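Local coordinates for lectin (Polyandrocarpa misakiensis, PDB 1BYF), which binds galactose through a calcium ion as a homodimeric C-type lectin and serves in the animal's defence against microorganisms, at residues Ile5-Glu10 with His51-Gly56; Ser30-Asp35 with Lys40-Phe45. All coordinates share one frame; numbering follows the deposited sequence.

Contact 1: residues Ile5-Glu10 with His51-Gly56; sequences ILFSDE and HDYWVG. With ZN (zinc ion), chain E.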
loop_
_atom_site.group_PDB
_atom_site.type_symbol
_atom_site.label_atom_id
_atom_site.label_comp_id
_atom_site.label_asym_id
_atom_site.label_seq_id
_atom_site.Cartn_x
_atom_site.Cartn_y
_atom_site.Cartn_z
ATOM N N ILE A 5 5.227 2.745 -0.841
ATOM C CA ILE A 5 4.807 1.914 0.288
ATOM C C ILE A 5 4.410 0.531 -0.229
ATOM O O ILE A 5 3.593 0.414 -1.137
ATOM C CB ILE A 5 3.631 2.537 1.050
ATOM C CG1 ILE A 5 3.990 3.935 1.560
ATOM C CG2 ILE A 5 3.176 1.637 2.192
ATOM C CD1 ILE A 5 5.103 3.988 2.588
ATOM N N LEU A 6 5.024 -0.491 0.345
ATOM C CA LEU A 6 4.741 -1.864 -0.061
ATOM C C LEU A 6 4.089 -2.608 1.105
ATOM O O LEU A 6 4.617 -2.565 2.208
ATOM C CB LEU A 6 6.046 -2.541 -0.480
ATOM C CG LEU A 6 6.028 -4.061 -0.663
ATOM C CD1 LEU A 6 5.049 -4.497 -1.738
ATOM C CD2 LEU A 6 7.419 -4.569 -1.033
ATOM N N PHE A 7 2.951 -3.228 0.882
ATOM C CA PHE A 7 2.257 -4.013 1.895
ATOM C C PHE A 7 2.342 -5.478 1.452
ATOM O O PHE A 7 2.067 -5.735 0.272
ATOM C CB PHE A 7 0.785 -3.649 2.019
ATOM C CG PHE A 7 0.460 -2.261 2.478
ATOM C CD1 PHE A 7 0.339 -1.223 1.569
ATOM C CD2 PHE A 7 0.245 -1.999 3.822
ATOM C CE1 PHE A 7 0.025 0.054 1.998
ATOM C CE2 PHE A 7 -0.072 -0.727 4.257
ATOM C CZ PHE A 7 -0.180 0.302 3.348
ATOM N N SER A 8 2.675 -6.387 2.343
ATOM C CA SER A 8 2.745 -7.794 1.956
ATOM C C SER A 8 1.965 -8.690 2.910
ATOM O O SER A 8 2.063 -8.565 4.130
ATOM C CB SER A 8 4.192 -8.274 1.827
ATOM O OG SER A 8 4.191 -9.680 1.594
ATOM N N ASP A 9 1.176 -9.588 2.331
ATOM C CA ASP A 9 0.389 -10.542 3.094
ATOM C C ASP A 9 1.257 -11.673 3.644
ATOM O O ASP A 9 0.790 -12.480 4.440
ATOM C CB ASP A 9 -0.733 -11.149 2.240
ATOM C CG ASP A 9 -1.897 -10.169 2.144
ATOM O OD1 ASP A 9 -2.234 -9.583 3.197
ATOM O OD2 ASP A 9 -2.444 -10.016 1.040
ATOM N N GLU A 10 2.502 -11.712 3.206
ATOM C CA GLU A 10 3.482 -12.684 3.661
ATOM C C GLU A 10 3.877 -12.397 5.107
ATOM O O GLU A 10 4.208 -11.239 5.350
ATOM C CB GLU A 10 4.774 -12.437 2.866
ATOM C CG GLU A 10 5.041 -13.375 1.719
ATOM C CD GLU A 10 6.259 -14.239 2.009
ATOM O OE1 GLU A 10 7.386 -13.766 1.745
ATOM O OE2 GLU A 10 6.064 -15.371 2.500
ATOM N N HIS A 51 -5.376 -7.099 10.206
ATOM C CA HIS A 51 -4.325 -8.011 10.632
ATOM C C HIS A 51 -3.150 -7.252 11.250
ATOM O O HIS A 51 -3.074 -6.034 11.123
ATOM C CB HIS A 51 -3.802 -8.867 9.482
ATOM C CG HIS A 51 -4.613 -10.095 9.215
ATOM N ND1 HIS A 51 -4.665 -11.138 10.117
ATOM C CD2 HIS A 51 -5.397 -10.448 8.163
ATOM C CE1 HIS A 51 -5.456 -12.086 9.631
ATOM N NE2 HIS A 51 -5.902 -11.690 8.454
ATOM N N ASP A 52 -2.253 -7.993 11.887
ATOM C CA ASP A 52 -1.064 -7.417 12.496
ATOM C C ASP A 52 0.016 -7.191 11.437
ATOM O O ASP A 52 0.221 -8.050 10.569
ATOM C CB ASP A 52 -0.474 -8.360 13.546
ATOM C CG ASP A 52 -1.381 -8.649 14.718
ATOM O OD1 ASP A 52 -2.269 -7.830 15.021
ATOM O OD2 ASP A 52 -1.202 -9.717 15.347
ATOM N N TYR A 53 0.738 -6.087 11.559
ATOM C CA TYR A 53 1.822 -5.756 10.660
ATOM C C TYR A 53 3.058 -5.266 11.418
ATOM O O TYR A 53 2.902 -4.487 12.357
ATOM C CB TYR A 53 1.442 -4.565 9.757
ATOM C CG TYR A 53 0.458 -4.946 8.677
ATOM C CD1 TYR A 53 -0.891 -5.078 8.954
ATOM C CD2 TYR A 53 0.902 -5.173 7.383
ATOM C CE1 TYR A 53 -1.788 -5.429 7.960
ATOM C CE2 TYR A 53 0.014 -5.522 6.379
ATOM C CZ TYR A 53 -1.325 -5.651 6.681
ATOM O OH TYR A 53 -2.212 -5.999 5.686
ATOM N N TRP A 54 4.240 -5.648 10.957
ATOM C CA TRP A 54 5.448 -5.126 11.589
ATOM C C TRP A 54 5.656 -3.686 11.114
ATOM O O TRP A 54 5.263 -3.342 9.997
ATOM C CB TRP A 54 6.683 -5.914 11.185
ATOM C CG TRP A 54 6.847 -7.248 11.839
ATOM C CD1 TRP A 54 6.912 -8.467 11.235
ATOM C CD2 TRP A 54 6.982 -7.478 13.252
ATOM N NE1 TRP A 54 7.072 -9.444 12.192
ATOM C CE2 TRP A 54 7.118 -8.867 13.430
ATOM C CE3 TRP A 54 6.991 -6.645 14.373
ATOM C CZ2 TRP A 54 7.269 -9.445 14.693
ATOM C CZ3 TRP A 54 7.139 -7.221 15.629
ATOM C CH2 TRP A 54 7.279 -8.608 15.778
ATOM N N VAL A 55 6.262 -2.868 11.952
ATOM C CA VAL A 55 6.668 -1.513 11.601
ATOM C C VAL A 55 8.145 -1.418 12.029
ATOM O O VAL A 55 8.625 -2.271 12.787
ATOM C CB VAL A 55 5.861 -0.347 12.164
ATOM C CG1 VAL A 55 4.401 -0.422 11.715
ATOM C CG2 VAL A 55 5.937 -0.247 13.685
ATOM N N GLY A 56 8.865 -0.432 11.518
ATOM C CA GLY A 56 10.278 -0.300 11.786
ATOM C C GLY A 56 10.659 0.384 13.081
ATOM O O GLY A 56 11.336 1.417 13.029
HETATM ZN ZN ZN E . -2.019 -10.109 17.018
HETATM O O HOH W 1 -1.326 -6.863 3.259
#
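Phe7 and Tyr53 meet across the C-type lectin fold between strands 3-8 and 53-55, which do not pair with each other: strand 115-122 lies between them, bonded antiparallel to the first and parallel to the second. With the CA atoms of Phe7 and Tyr53 8.9 Å apart, large aromatic side chains suit the span. Tyr53 CE2 comes to the edge of the Phe7 ring, near its plane, 4.4 Å from Phe7 CD2, a loose apolar touch. Tyr53 CE2 also lies 4.3 Å from Ser8 O.

Beyond the rings the link is polar. Tyr53 OH and Asp9 OD1 are too far apart to bond directly, and water 1, in the plane of the tyrosine ring at its edge, joins them. Asp9 OD1 also makes salt bridges with Lys49 and Arg116, which probably favour its charged form, while Asp9 OD2 accepts from Tyr3 N of the second subunit. Strand 3-8 pairs antiparallel with a strand of that subunit, and Phe7 packs on its Phe7. Where the chain then turns, Ser8 OG accepts from Glu10 N at 3.1 Å in an ST turn. Water 1 itself sits 2.7 Å from Tyr53 OH and donates to Asp9 OD1 at 2.9 Å.

Contact 2: residues Ser30-Asp35 with Lys40-Phe45; sequences SSAMRD and KAILAF. With ZN (zinc ion), chain I.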
loop_
_atom_site.group_PDB
_atom_site.type_symbol
_atom_site.label_atom_id
_atom_site.label_comp_id
_atom_site.label_asym_id
_atom_site.label_seq_id
_atom_site.Cartn_x
_atom_site.Cartn_y
_atom_site.Cartn_z
ATOM N N SER A 30 8.859 3.386 8.614
ATOM C CA SER A 30 9.293 4.181 9.758
ATOM C C SER A 30 8.974 5.654 9.568
ATOM O O SER A 30 8.011 6.136 10.167
ATOM C CB SER A 30 10.788 3.979 10.016
ATOM O OG SER A 30 11.549 4.341 8.882
ATOM N N SER A 31 9.744 6.384 8.767
ATOM C CA SER A 31 9.452 7.808 8.590
ATOM C C SER A 31 8.046 8.014 8.055
ATOM O O SER A 31 7.407 9.001 8.432
ATOM C CB SER A 31 10.478 8.503 7.700
ATOM O OG SER A 31 10.194 8.290 6.335
ATOM N N ALA A 32 7.527 7.095 7.236
ATOM C CA ALA A 32 6.165 7.303 6.722
ATOM C C ALA A 32 5.149 7.256 7.853
ATOM O O ALA A 32 4.078 7.867 7.753
ATOM C CB ALA A 32 5.832 6.334 5.595
ATOM N N MET A 33 5.462 6.566 8.947
ATOM C CA MET A 33 4.533 6.515 10.076
ATOM C C MET A 33 4.489 7.836 10.843
ATOM O O MET A 33 3.552 8.078 11.602
ATOM C CB MET A 33 4.888 5.374 11.027
ATOM C CG MET A 33 4.770 3.990 10.405
ATOM S SD MET A 33 3.102 3.554 9.923
ATOM C CE MET A 33 2.295 3.222 11.479
ATOM N N ARG A 34 5.483 8.684 10.643
ATOM C CA ARG A 34 5.544 9.979 11.320
ATOM C C ARG A 34 4.991 11.089 10.435
ATOM O O ARG A 34 4.970 12.266 10.792
ATOM C CB ARG A 34 6.989 10.278 11.728
ATOM C CG ARG A 34 7.619 9.189 12.591
ATOM C CD ARG A 34 8.907 9.680 13.241
ATOM N NE ARG A 34 9.942 10.006 12.268
ATOM C CZ ARG A 34 10.803 9.198 11.686
ATOM N NH1 ARG A 34 10.831 7.893 11.933
ATOM N NH2 ARG A 34 11.679 9.695 10.812
ATOM N N ASP A 35 4.513 10.712 9.257
ATOM C CA ASP A 35 3.950 11.643 8.272
ATOM C C ASP A 35 2.435 11.623 8.382
ATOM O O ASP A 35 1.796 10.592 8.166
ATOM C CB ASP A 35 4.458 11.214 6.902
ATOM C CG ASP A 35 4.016 11.992 5.692
ATOM O OD1 ASP A 35 2.801 12.226 5.520
ATOM O OD2 ASP A 35 4.886 12.362 4.872
ATOM N N LYS A 40 -2.014 7.951 7.963
ATOM C CA LYS A 40 -3.453 7.724 7.877
ATOM C C LYS A 40 -3.772 6.847 6.672
ATOM O O LYS A 40 -4.667 6.005 6.818
ATOM C CB LYS A 40 -4.283 9.000 7.883
ATOM C CG LYS A 40 -4.058 9.906 9.065
ATOM C CD LYS A 40 -3.999 9.271 10.435
ATOM C CE LYS A 40 -5.351 8.905 11.010
ATOM N NZ LYS A 40 -5.525 7.440 11.197
ATOM N N ALA A 41 -3.072 7.026 5.554
ATOM C CA ALA A 41 -3.338 6.173 4.395
ATOM C C ALA A 41 -2.945 4.730 4.731
ATOM O O ALA A 41 -3.665 3.772 4.437
ATOM C CB ALA A 41 -2.556 6.620 3.171
ATOM N N ILE A 42 -1.776 4.599 5.343
ATOM C CA ILE A 42 -1.250 3.299 5.750
ATOM C C ILE A 42 -2.230 2.633 6.708
ATOM O O ILE A 42 -2.585 1.467 6.505
ATOM C CB ILE A 42 0.158 3.413 6.369
ATOM C CG1 ILE A 42 1.217 3.679 5.285
ATOM C CG2 ILE A 42 0.541 2.160 7.147
ATOM C CD1 ILE A 42 2.556 4.150 5.820
ATOM N N LEU A 43 -2.688 3.359 7.724
ATOM C CA LEU A 43 -3.616 2.797 8.695
ATOM C C LEU A 43 -4.987 2.533 8.089
ATOM O O LEU A 43 -5.670 1.620 8.559
ATOM C CB LEU A 43 -3.719 3.654 9.958
ATOM C CG LEU A 43 -2.506 3.616 10.898
ATOM C CD1 LEU A 43 -2.707 4.564 12.075
ATOM C CD2 LEU A 43 -2.253 2.197 11.399
ATOM N N ALA A 44 -5.382 3.267 7.051
ATOM C CA ALA A 44 -6.668 3.003 6.410
ATOM C C ALA A 44 -6.625 1.636 5.724
ATOM O O ALA A 44 -7.600 0.887 5.721
ATOM C CB ALA A 44 -7.032 4.085 5.410
ATOM N N PHE A 45 -5.467 1.291 5.166
ATOM C CA PHE A 45 -5.290 0.008 4.495
ATOM C C PHE A 45 -5.312 -1.130 5.518
ATOM O O PHE A 45 -6.007 -2.133 5.353
ATOM C CB PHE A 45 -3.976 -0.019 3.719
ATOM C CG PHE A 45 -3.660 -1.219 2.879
ATOM C CD1 PHE A 45 -3.178 -2.391 3.448
ATOM C CD2 PHE A 45 -3.822 -1.185 1.508
ATOM C CE1 PHE A 45 -2.874 -3.493 2.664
ATOM C CE2 PHE A 45 -3.517 -2.277 0.713
ATOM C CZ PHE A 45 -3.040 -3.437 1.293
HETATM ZN ZN ZN I . 4.371 13.566 3.266
HETATM O O HOH W 2 2.301 13.147 2.891
HETATM O O HOH W 3 3.799 15.405 4.321
#
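Ile42 reaches from helix 36-49 to Ala32 and Met33 in the short turn that leads into that helix, inside the C-type lectin domain. Its CG1 stands anti to the carbonyl carbon (chi1 -74°) and the chain runs on extended (chi2 165°), so that Ile42 CD1 lies 3.9 Å from Ala32 CB and only slightly farther from the sulfur of Met33. On the other branch, Ile42 CG2 lies 4.0 Å from Met33 SD. A beta-branched residue suits this place because it can meet two partners at once, and the small Ala32 lets the isoleucine tip come close to the turn.

Met33 arrives differently. Its CB does not head for the helix, but chi1 and a bend at chi2 (-64°) bring SD toward it; chi3 then sets the direction of CE. The two side chains pass each other at a slant. The flexible chain of methionine permits this, and the side chain also packs on Trp69 and Ile99.

At the far end of the turn Asp35 is the N-cap of helix 36-49, its OD1 accepting from Met38 N. Asp35 OD2 binds a zinc ion at 2.1 Å, and water 2, another ligand of that zinc, donates to Asp35 OD1. Ile42, Ala32 and Met33 are all buried and meet through methyl groups and a sulfur, so dispersion and the exclusion of water probably hold this patch together; the Asp35 cap, and Glu120 on the turn's backbone, add the directional bonds.

Both contacts are buried, yet they differ in kind. Contact 1 spans two strands of the main sheet and mixes apolar touch with a water bridge; contact 2 packs a turn against the helix it precedes and is wholly apolar where its segments meet. Both reach the dimer interface, contact 1 by strand pairing and a bond from Asp9, contact 2 by helix packing. Helix 36-49 leads into strand 53-55. Phe45 stacks on Phe7, their nearest atoms, Phe7 CD2 and Phe45 CD1, 3.5 Å apart, while Ile5 CD1 packs on Ala32 CB at 3.9 Å, so the two contacts pack directly on each other in the domain interior. Asp52 and Asp35, neither of which touches the facing segment, each bind a zinc ion.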